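Local coordinates for 2-aminomuconic 6-semialdehyde dehydrogenase (Pseudomonas sp., PDB 7BZV), which catalyses the NAD+-dependent oxidation of 2-aminomuconic 6-semialdehyde in the meta-cleavage pathway of 2-aminophenol catabolism, and depends on its tetrameric assembly for cofactor binding, at residues G184-L189 with F203-G208; F263-F268 with W422-S427; E343-E348 with A383-E388. All blocks are in the same frame, centred on the assembly; numbering follows the deposited sequence.

Contact 1: G184-L189 with F203-G208; sequences GTATLL and FNLVHG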
loop_
_atom_site.group_PDB
_atom_site.type_symbol
_atom_site.label_atom_id
_atom_site.label_comp_id
_atom_site.label_asym_id
_atom_site.label_seq_id
_atom_site.Cartn_x
_atom_site.Cartn_y
_atom_site.Cartn_z
ATOM N N GLY B 184 -6.193 -3.770 -38.744
ATOM C CA GLY B 184 -4.808 -3.484 -39.085
ATOM C C GLY B 184 -3.810 -3.420 -37.947
ATOM O O GLY B 184 -2.810 -4.151 -37.936
ATOM N N THR B 185 -4.038 -2.526 -36.992
ATOM C CA THR B 185 -3.033 -2.382 -35.947
ATOM C C THR B 185 -2.903 -3.669 -35.148
ATOM O O THR B 185 -1.812 -3.977 -34.654
ATOM C CB THR B 185 -3.325 -1.164 -35.050
ATOM O OG1 THR B 185 -4.685 -1.115 -34.633
ATOM C CG2 THR B 185 -3.030 0.130 -35.847
ATOM N N ALA B 186 -3.987 -4.448 -35.034
ATOM C CA ALA B 186 -3.890 -5.714 -34.316
ATOM C C ALA B 186 -3.006 -6.684 -35.071
ATOM O O ALA B 186 -2.218 -7.423 -34.465
ATOM C CB ALA B 186 -5.279 -6.336 -34.104
ATOM N N THR B 187 -3.122 -6.693 -36.401
ATOM C CA THR B 187 -2.230 -7.534 -37.188
ATOM C C THR B 187 -0.787 -7.042 -37.104
ATOM O O THR B 187 0.136 -7.855 -37.007
ATOM C CB THR B 187 -2.721 -7.588 -38.642
ATOM O OG1 THR B 187 -4.104 -7.967 -38.631
ATOM C CG2 THR B 187 -1.909 -8.592 -39.448
ATOM N N LEU B 188 -0.563 -5.722 -37.126
ATOM C CA LEU B 188 0.801 -5.224 -36.941
ATOM C C LEU B 188 1.327 -5.571 -35.548
ATOM O O LEU B 188 2.515 -5.883 -35.371
ATOM C CB LEU B 188 0.853 -3.719 -37.154
ATOM C CG LEU B 188 0.512 -3.259 -38.579
ATOM C CD1 LEU B 188 0.549 -1.749 -38.703
ATOM C CD2 LEU B 188 1.451 -3.885 -39.597
ATOM N N LEU B 189 0.455 -5.572 -34.552
ATOM C CA LEU B 189 0.921 -5.957 -33.226
ATOM C C LEU B 189 1.425 -7.398 -33.226
ATOM O O LEU B 189 2.478 -7.698 -32.648
ATOM C CB LEU B 189 -0.181 -5.747 -32.202
ATOM C CG LEU B 189 0.283 -5.972 -30.737
ATOM C CD1 LEU B 189 1.393 -5.034 -30.330
ATOM C CD2 LEU B 189 -0.914 -5.815 -29.752
ATOM N N PHE B 203 0.859 -14.921 -28.062
ATOM C CA PHE B 203 -0.020 -13.917 -28.662
ATOM C C PHE B 203 -0.666 -14.494 -29.914
ATOM O O PHE B 203 0.020 -14.732 -30.915
ATOM C CB PHE B 203 0.746 -12.631 -29.009
ATOM C CG PHE B 203 -0.132 -11.534 -29.565
ATOM C CD1 PHE B 203 -0.431 -11.475 -30.923
ATOM C CD2 PHE B 203 -0.659 -10.552 -28.728
ATOM C CE1 PHE B 203 -1.219 -10.479 -31.418
ATOM C CE2 PHE B 203 -1.455 -9.550 -29.225
ATOM C CZ PHE B 203 -1.750 -9.508 -30.558
ATOM N N ASN B 204 -1.982 -14.674 -29.879
ATOM C CA ASN B 204 -2.730 -15.234 -30.998
ATOM C C ASN B 204 -3.796 -14.256 -31.463
ATOM O O ASN B 204 -4.459 -13.603 -30.648
ATOM C CB ASN B 204 -3.395 -16.539 -30.599
ATOM C CG ASN B 204 -2.410 -17.575 -30.145
ATOM O OD1 ASN B 204 -1.679 -18.158 -30.947
ATOM N ND2 ASN B 204 -2.362 -17.797 -28.835
ATOM N N LEU B 205 -3.947 -14.152 -32.778
ATOM C CA LEU B 205 -4.840 -13.187 -33.404
ATOM C C LEU B 205 -5.810 -13.951 -34.293
ATOM O O LEU B 205 -5.382 -14.647 -35.224
ATOM C CB LEU B 205 -4.063 -12.160 -34.234
ATOM C CG LEU B 205 -4.839 -11.190 -35.151
ATOM C CD1 LEU B 205 -5.625 -10.224 -34.355
ATOM C CD2 LEU B 205 -3.858 -10.483 -36.039
ATOM N N VAL B 206 -7.103 -13.828 -33.997
ATOM C CA VAL B 206 -8.165 -14.382 -34.830
ATOM C C VAL B 206 -9.067 -13.250 -35.290
ATOM O O VAL B 206 -9.521 -12.444 -34.472
ATOM C CB VAL B 206 -8.990 -15.439 -34.081
ATOM C CG1 VAL B 206 -8.159 -16.717 -33.928
ATOM C CG2 VAL B 206 -9.451 -14.929 -32.735
ATOM N N HIS B 207 -9.383 -13.229 -36.581
ATOM C CA HIS B 207 -10.247 -12.200 -37.137
ATOM C C HIS B 207 -11.694 -12.676 -37.296
ATOM O O HIS B 207 -11.986 -13.874 -37.424
ATOM C CB HIS B 207 -9.724 -11.744 -38.492
ATOM C CG HIS B 207 -8.513 -10.876 -38.411
ATOM N ND1 HIS B 207 -8.539 -9.616 -37.850
ATOM C CD2 HIS B 207 -7.238 -11.080 -38.819
ATOM C CE1 HIS B 207 -7.333 -9.079 -37.925
ATOM N NE2 HIS B 207 -6.525 -9.947 -38.508
ATOM N N GLY B 208 -12.604 -11.719 -37.271
ATOM C CA GLY B 208 -13.962 -11.976 -37.709
ATOM C C GLY B 208 -14.943 -10.998 -37.094
ATOM O O GLY B 208 -14.589 -9.865 -36.768
#
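T187 and L205 mark the closest pass of the two backbones, their CA atoms 7.3 Å apart, where helix 184-189 and strand 203-205 run roughly antiparallel, with 145° between their N-to-C directions and 9.2 Å between their axes. The pair illustrates the beta-alpha-beta crossover: strand 173-177 leads into helix 184-196, and the chain then returns as strand 203-205, parallel to the first. In aldehyde dehydrogenases such units build the Rossmann-like cofactor-binding domain.

L205 is the wedge in the middle. With CG anti to the backbone N, the side chain reaches up to the helix and its two methyls divide the work. CD1 meets the A186 methyl, CB to CD1 3.9 Å, whereas CD2 settles against the backbone of the next residue, 3.6 Å from T187 CA. Farther along, L189 and F203 cross at about a right angle, and the leucine branch tip meets the far end of the ring, L189 CD2 lying 3.8 Å from F203 CE2. L160 of helix 156-169 also touches A186 and L189, while P178 packs on A186 and L205.

The polar end of the contact belongs to H207. Its ring edge is turned to the threonine, and NE2 donates to T187 OG1 over 3.1 Å; the hydroxyl sits almost in the ring plane, although the bond is bent, with 135° at the hydrogen. T187 OG1 stands beside its own backbone N, on the side from which it bonds to P183 O one helical turn back.

That carbonyl can only accept, so the threonine hydroxyl donates its hydrogen bond to P183 O while accepting one from H207 NE2. A single buried hydroxyl is thereby satisfied in both roles, and the imidazole is tied to the first turn of the helix beside an otherwise apolar interface.

Contact 2: F263-F268 with W422-S427; sequences FADCDF and WTTNLS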
loop_
_atom_site.group_PDB
_atom_site.type_symbol
_atom_site.label_atom_id
_atom_site.label_comp_id
_atom_site.label_asym_id
_atom_site.label_seq_id
_atom_site.Cartn_x
_atom_site.Cartn_y
_atom_site.Cartn_z
ATOM N N PHE B 263 -20.084 25.250 -14.878
ATOM C CA PHE B 263 -20.486 26.318 -13.984
ATOM C C PHE B 263 -20.051 27.682 -14.510
ATOM O O PHE B 263 -19.066 27.835 -15.246
ATOM C CB PHE B 263 -19.915 26.090 -12.567
ATOM C CG PHE B 263 -20.601 24.951 -11.836
ATOM C CD1 PHE B 263 -21.751 25.169 -11.081
ATOM C CD2 PHE B 263 -20.112 23.671 -11.941
ATOM C CE1 PHE B 263 -22.382 24.122 -10.440
ATOM C CE2 PHE B 263 -20.733 22.591 -11.274
ATOM C CZ PHE B 263 -21.863 22.818 -10.547
ATOM N N ALA B 264 -20.808 28.694 -14.090
ATOM C CA ALA B 264 -20.556 30.053 -14.548
ATOM C C ALA B 264 -19.181 30.565 -14.138
ATOM O O ALA B 264 -18.631 31.449 -14.815
ATOM C CB ALA B 264 -21.659 30.967 -14.014
ATOM N N ASP B 265 -18.610 30.051 -13.045
ATOM C CA ASP B 265 -17.297 30.531 -12.605
ATOM C C ASP B 265 -16.146 29.795 -13.289
ATOM O O ASP B 265 -14.989 29.961 -12.884
ATOM C CB ASP B 265 -17.151 30.439 -11.080
ATOM C CG ASP B 265 -17.166 29.012 -10.565
ATOM O OD1 ASP B 265 -17.006 28.077 -11.370
ATOM O OD2 ASP B 265 -17.345 28.804 -9.353
ATOM N N CYS B 266 -16.419 29.013 -14.333
ATOM C CA CYS B 266 -15.331 28.287 -14.980
ATOM C C CYS B 266 -14.387 29.247 -15.691
ATOM O O CYS B 266 -14.711 30.405 -15.959
ATOM C CB CYS B 266 -15.866 27.241 -15.965
ATOM S SG CYS B 266 -16.560 27.874 -17.492
ATOM N N ASP B 267 -13.174 28.758 -15.949
ATOM C CA ASP B 267 -12.284 29.423 -16.892
ATOM C C ASP B 267 -12.839 29.171 -18.287
ATOM O O ASP B 267 -12.677 28.085 -18.851
ATOM C CB ASP B 267 -10.860 28.896 -16.730
ATOM C CG ASP B 267 -9.884 29.615 -17.637
ATOM O OD1 ASP B 267 -10.220 29.882 -18.817
ATOM O OD2 ASP B 267 -8.785 29.932 -17.167
ATOM N N PHE B 268 -13.513 30.176 -18.851
ATOM C CA PHE B 268 -14.365 29.930 -20.012
ATOM C C PHE B 268 -13.551 29.478 -21.219
ATOM O O PHE B 268 -13.943 28.550 -21.939
ATOM C CB PHE B 268 -15.166 31.199 -20.313
ATOM C CG PHE B 268 -16.293 31.003 -21.280
ATOM C CD1 PHE B 268 -17.544 30.625 -20.846
ATOM C CD2 PHE B 268 -16.090 31.225 -22.629
ATOM C CE1 PHE B 268 -18.585 30.476 -21.761
ATOM C CE2 PHE B 268 -17.104 31.076 -23.535
ATOM C CZ PHE B 268 -18.351 30.699 -23.101
ATOM N N TRP B 422 -16.515 21.658 -14.920
ATOM C CA TRP B 422 -15.734 22.881 -15.148
ATOM C C TRP B 422 -16.183 23.930 -14.130
ATOM O O TRP B 422 -17.324 24.407 -14.182
ATOM C CB TRP B 422 -15.903 23.385 -16.594
ATOM C CG TRP B 422 -15.254 22.408 -17.580
ATOM C CD1 TRP B 422 -15.818 21.265 -18.086
ATOM C CD2 TRP B 422 -13.912 22.441 -18.084
ATOM N NE1 TRP B 422 -14.923 20.607 -18.872
ATOM C CE2 TRP B 422 -13.744 21.289 -18.880
ATOM C CE3 TRP B 422 -12.846 23.334 -17.956
ATOM C CZ2 TRP B 422 -12.576 21.027 -19.563
ATOM C CZ3 TRP B 422 -11.683 23.060 -18.618
ATOM C CH2 TRP B 422 -11.554 21.907 -19.412
ATOM N N THR B 423 -15.275 24.281 -13.220
ATOM C CA THR B 423 -15.475 25.305 -12.190
ATOM C C THR B 423 -14.112 25.700 -11.661
ATOM O O THR B 423 -13.181 24.889 -11.666
ATOM C CB THR B 423 -16.348 24.790 -11.034
ATOM O OG1 THR B 423 -16.456 25.782 -10.006
ATOM C CG2 THR B 423 -15.701 23.574 -10.372
ATOM N N THR B 424 -13.996 26.943 -11.191
ATOM C CA THR B 424 -12.796 27.368 -10.476
ATOM C C THR B 424 -13.016 27.401 -8.974
ATOM O O THR B 424 -12.123 27.836 -8.246
ATOM C CB THR B 424 -12.309 28.748 -10.967
ATOM O OG1 THR B 424 -13.346 29.722 -10.803
ATOM C CG2 THR B 424 -11.949 28.641 -12.433
ATOM N N ASN B 425 -14.175 26.959 -8.499
ATOM C CA ASN B 425 -14.494 26.969 -7.074
ATOM C C ASN B 425 -13.968 25.699 -6.409
ATOM O O ASN B 425 -14.379 24.587 -6.769
ATOM C CB ASN B 425 -15.993 27.081 -6.861
ATOM C CG ASN B 425 -16.370 27.209 -5.366
ATOM O OD1 ASN B 425 -16.283 26.242 -4.597
ATOM N ND2 ASN B 425 -16.762 28.394 -4.963
ATOM N N LEU B 426 -13.090 25.878 -5.416
ATOM C CA LEU B 426 -12.402 24.755 -4.792
ATOM C C LEU B 426 -13.381 23.729 -4.246
ATOM O O LEU B 426 -13.312 22.547 -4.597
ATOM C CB LEU B 426 -11.504 25.251 -3.659
ATOM C CG LEU B 426 -10.941 24.190 -2.717
ATOM C CD1 LEU B 426 -9.910 23.379 -3.460
ATOM C CD2 LEU B 426 -10.345 24.837 -1.502
ATOM N N SER B 427 -14.248 24.147 -3.317
ATOM C CA SER B 427 -15.098 23.181 -2.637
ATOM C C SER B 427 -16.086 22.547 -3.602
ATOM O O SER B 427 -16.392 21.349 -3.509
ATOM C CB SER B 427 -15.832 23.861 -1.490
ATOM O OG SER B 427 -14.959 23.924 -0.375
#
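D265 and T423 lie side by side and point the same way, and this pairing organises the meeting of two chain turns. In D265, CG lies between the backbone N and the carbonyl carbon (chi1 65°), which brings the carboxylate round to the T423 hydroxyl. That hydroxyl donates to the syn lone pair of the carboxylate, T423 OG1 to D265 OD1 2.7 Å. The same oxygen takes a second bond from T424 N, 3.2 Å from OD1, but this donor stands above the carboxylate plane, 67° out of it, so the two bonds do not compete for one direction. Separately, T424 OG1 donates to D265 O, 2.7 Å away. T423 OG1 also accepts from N425 N at 3.0 Å, closing an ST turn. The carboxylate and the N425 amide lie in nearly parallel planes, 12° apart; N425, the N-cap of helix 426-435, bonds R428 N through OD1, and D265 OD2 forms a salt bridge with R428. An alanine in place of D265 would probably leave the T423 hydroxyl and T424 N without their shared acceptor and R428 without this counter-charge.

Behind this polar face, C266 CB packs on W422 CB at 3.9 Å, and the F263 ring presents its edge to W422 O. F263 N donates to that carbonyl, extending the pairing of parallel strands 258-262 and 418-422. Beyond them, helix 268-280 brings M271 against C266 and W422, helix 426-435 lays R428 and A429 against T423, and a neighbouring subunit bonds the backbone at T424 and L426.

Contact 3: E343-E348 with A383-E388; sequences ELARQE and ARVVRE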
loop_
_atom_site.group_PDB
_atom_site.type_symbol
_atom_site.label_atom_id
_atom_site.label_comp_id
_atom_site.label_asym_id
_atom_site.label_seq_id
_atom_site.Cartn_x
_atom_site.Cartn_y
_atom_site.Cartn_z
ATOM N N GLU B 343 -32.337 12.296 -36.926
ATOM C CA GLU B 343 -33.734 12.382 -37.346
ATOM C C GLU B 343 -34.670 12.239 -36.149
ATOM O O GLU B 343 -35.643 12.990 -36.022
ATOM C CB GLU B 343 -34.029 11.315 -38.406
ATOM C CG GLU B 343 -35.451 11.336 -38.979
ATOM C CD GLU B 343 -35.821 12.663 -39.628
ATOM O OE1 GLU B 343 -34.958 13.267 -40.295
ATOM O OE2 GLU B 343 -36.980 13.105 -39.482
ATOM N N LEU B 344 -34.382 11.293 -35.249
ATOM C CA LEU B 344 -35.157 11.199 -34.014
ATOM C C LEU B 344 -35.157 12.535 -33.281
ATOM O O LEU B 344 -36.191 12.965 -32.763
ATOM C CB LEU B 344 -34.607 10.095 -33.122
ATOM C CG LEU B 344 -35.392 9.832 -31.832
ATOM C CD1 LEU B 344 -36.849 9.460 -32.174
ATOM C CD2 LEU B 344 -34.740 8.727 -31.031
ATOM N N ALA B 345 -34.007 13.218 -33.246
ATOM C CA ALA B 345 -33.944 14.522 -32.590
ATOM C C ALA B 345 -34.917 15.497 -33.238
ATOM O O ALA B 345 -35.674 16.201 -32.556
ATOM C CB ALA B 345 -32.524 15.095 -32.650
ATOM N N ARG B 346 -34.886 15.574 -34.559
ATOM C CA ARG B 346 -35.845 16.408 -35.271
ATOM C C ARG B 346 -37.270 16.080 -34.849
ATOM O O ARG B 346 -38.036 16.962 -34.443
ATOM C CB ARG B 346 -35.677 16.195 -36.767
ATOM C CG ARG B 346 -35.406 17.443 -37.543
ATOM C CD ARG B 346 -34.919 17.073 -38.922
ATOM N NE ARG B 346 -33.470 17.187 -39.040
ATOM C CZ ARG B 346 -32.801 18.331 -38.920
ATOM N NH1 ARG B 346 -33.448 19.467 -38.662
ATOM N NH2 ARG B 346 -31.482 18.339 -39.058
ATOM N N GLN B 347 -37.630 14.801 -34.922
ATOM C CA GLN B 347 -38.985 14.383 -34.581
ATOM C C GLN B 347 -39.335 14.725 -33.143
ATOM O O GLN B 347 -40.481 15.084 -32.849
ATOM C CB GLN B 347 -39.137 12.885 -34.796
ATOM C CG GLN B 347 -38.796 12.423 -36.168
ATOM C CD GLN B 347 -39.167 10.983 -36.370
ATOM O OE1 GLN B 347 -38.298 10.122 -36.491
ATOM N NE2 GLN B 347 -40.467 10.702 -36.387
ATOM N N GLU B 348 -38.371 14.585 -32.220
ATOM C CA GLU B 348 -38.647 14.904 -30.825
ATOM C C GLU B 348 -38.773 16.412 -30.592
ATOM O O GLU B 348 -39.106 16.815 -29.470
ATOM C CB GLU B 348 -37.575 14.264 -29.923
ATOM C CG GLU B 348 -37.942 12.820 -29.545
ATOM C CD GLU B 348 -36.942 12.117 -28.647
ATOM O OE1 GLU B 348 -35.728 12.362 -28.774
ATOM O OE2 GLU B 348 -37.380 11.296 -27.808
ATOM N N ALA B 383 -36.292 12.947 -23.215
ATOM C CA ALA B 383 -36.328 12.635 -24.637
ATOM C C ALA B 383 -35.310 11.548 -24.949
ATOM O O ALA B 383 -34.271 11.436 -24.291
ATOM C CB ALA B 383 -36.037 13.871 -25.476
ATOM N N ARG B 384 -35.597 10.766 -25.993
ATOM C CA ARG B 384 -34.783 9.587 -26.277
ATOM C C ARG B 384 -33.358 9.962 -26.661
ATOM O O ARG B 384 -32.393 9.317 -26.218
ATOM C CB ARG B 384 -35.406 8.778 -27.404
ATOM C CG ARG B 384 -36.711 8.096 -27.071
ATOM C CD ARG B 384 -37.137 7.175 -28.228
ATOM N NE ARG B 384 -36.085 6.202 -28.518
ATOM C CZ ARG B 384 -35.863 5.645 -29.705
ATOM N NH1 ARG B 384 -36.637 5.942 -30.745
ATOM N NH2 ARG B 384 -34.865 4.778 -29.841
ATOM N N VAL B 385 -33.202 10.974 -27.516
ATOM C CA VAL B 385 -31.875 11.401 -27.941
ATOM C C VAL B 385 -31.072 12.027 -26.812
ATOM O O VAL B 385 -29.862 12.211 -26.955
ATOM C CB VAL B 385 -31.930 12.408 -29.116
ATOM C CG1 VAL B 385 -32.455 11.733 -30.363
ATOM C CG2 VAL B 385 -32.783 13.614 -28.786
ATOM N N VAL B 386 -31.716 12.391 -25.707
ATOM C CA VAL B 386 -30.990 12.908 -24.554
ATOM C C VAL B 386 -30.523 11.779 -23.655
ATOM O O VAL B 386 -29.517 11.943 -22.940
ATOM C CB VAL B 386 -31.857 13.898 -23.759
ATOM C CG1 VAL B 386 -31.082 14.503 -22.598
ATOM C CG2 VAL B 386 -32.368 15.002 -24.689
ATOM N N ARG B 387 -31.187 10.621 -23.702
ATOM C CA ARG B 387 -30.851 9.534 -22.798
ATOM C C ARG B 387 -30.082 8.399 -23.449
ATOM O O ARG B 387 -29.268 7.769 -22.775
ATOM C CB ARG B 387 -32.127 8.973 -22.167
ATOM C CG ARG B 387 -32.962 10.025 -21.452
ATOM C CD ARG B 387 -34.060 9.388 -20.588
ATOM N NE ARG B 387 -33.543 8.636 -19.444
ATOM C CZ ARG B 387 -33.256 9.167 -18.258
ATOM N NH1 ARG B 387 -33.403 10.465 -18.061
ATOM N NH2 ARG B 387 -32.808 8.402 -17.269
ATOM N N GLU B 388 -30.297 8.146 -24.736
ATOM C CA GLU B 388 -29.748 6.987 -25.432
ATOM C C GLU B 388 -28.402 7.314 -26.052
ATOM O O GLU B 388 -28.230 8.377 -26.656
ATOM C CB GLU B 388 -30.727 6.509 -26.512
ATOM C CG GLU B 388 -32.078 6.174 -25.932
ATOM C CD GLU B 388 -33.064 5.603 -26.935
ATOM O OE1 GLU B 388 -32.667 5.216 -28.059
ATOM O OE2 GLU B 388 -34.252 5.542 -26.576
#
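L344 lies over one face of the R384 guanidinium, its CD2 offset toward the rim and 3.4 Å from R384 NH1, while E388 occupies the edge. Both flank the N-terminus of helix 384-387, which is met by a carboxylate from helix 332-348. The grip on E388 is side-on and uses two nitrogens: R384 NE donates in its own plane to E388 OE2 over 2.8 Å, nearly straight at 172°, and NH2 reaches OE1. A bend at chi3 turns the arginine along its helix toward E388 to make this salt bridge; E388 OE1 is also bonded by Y341, and a glycerol, probably from the crystallisation liquor, bonds R384 NH2.

The second flat group, the carboxylate of E348, is turned 70° from the guanidinium. It accepts from the first backbone N-H groups of helix 384-387, where A383, at the N-cap position, carries only a methyl. OE2 receives R384 N at 2.6 Å and OE1 receives V385 N at 3.1 Å, each on the syn side. One carboxylate thus satisfies two successive N-H groups, and its negative charge would probably be favoured by the helix start.

Alongside, V385 slides past L344, its CG1 3.8 Å from L344 CG, and touches the A345 methyl; I376 of strand 374-377 packs on both A345 and V385. The other valine methyl, CG2, comes 3.2 Å from E348 OE1.

The three contacts illustrate how one chain joins separate parts of its fold. Contact 1 comes first in sequence, in the sheet holding parallel strands 173-177 and 203-205, probably part of the cofactor-binding domain; its centre lies about 44 Å from that of contact 2, across the middle of the chain, and about 37 Å from that of contact 3. Contacts 2 and 3 border another sheet, that of the catalytic domain, at strands 258-262 and 418-422 and beside strand 374-377, with nearest atoms about 17 Å apart. Contact 3 falls in sequence between 263-268 and 422-427, so contact 2 joins parts distant in sequence; it also borders other subunits, whereas contacts 1 and 3 touch none.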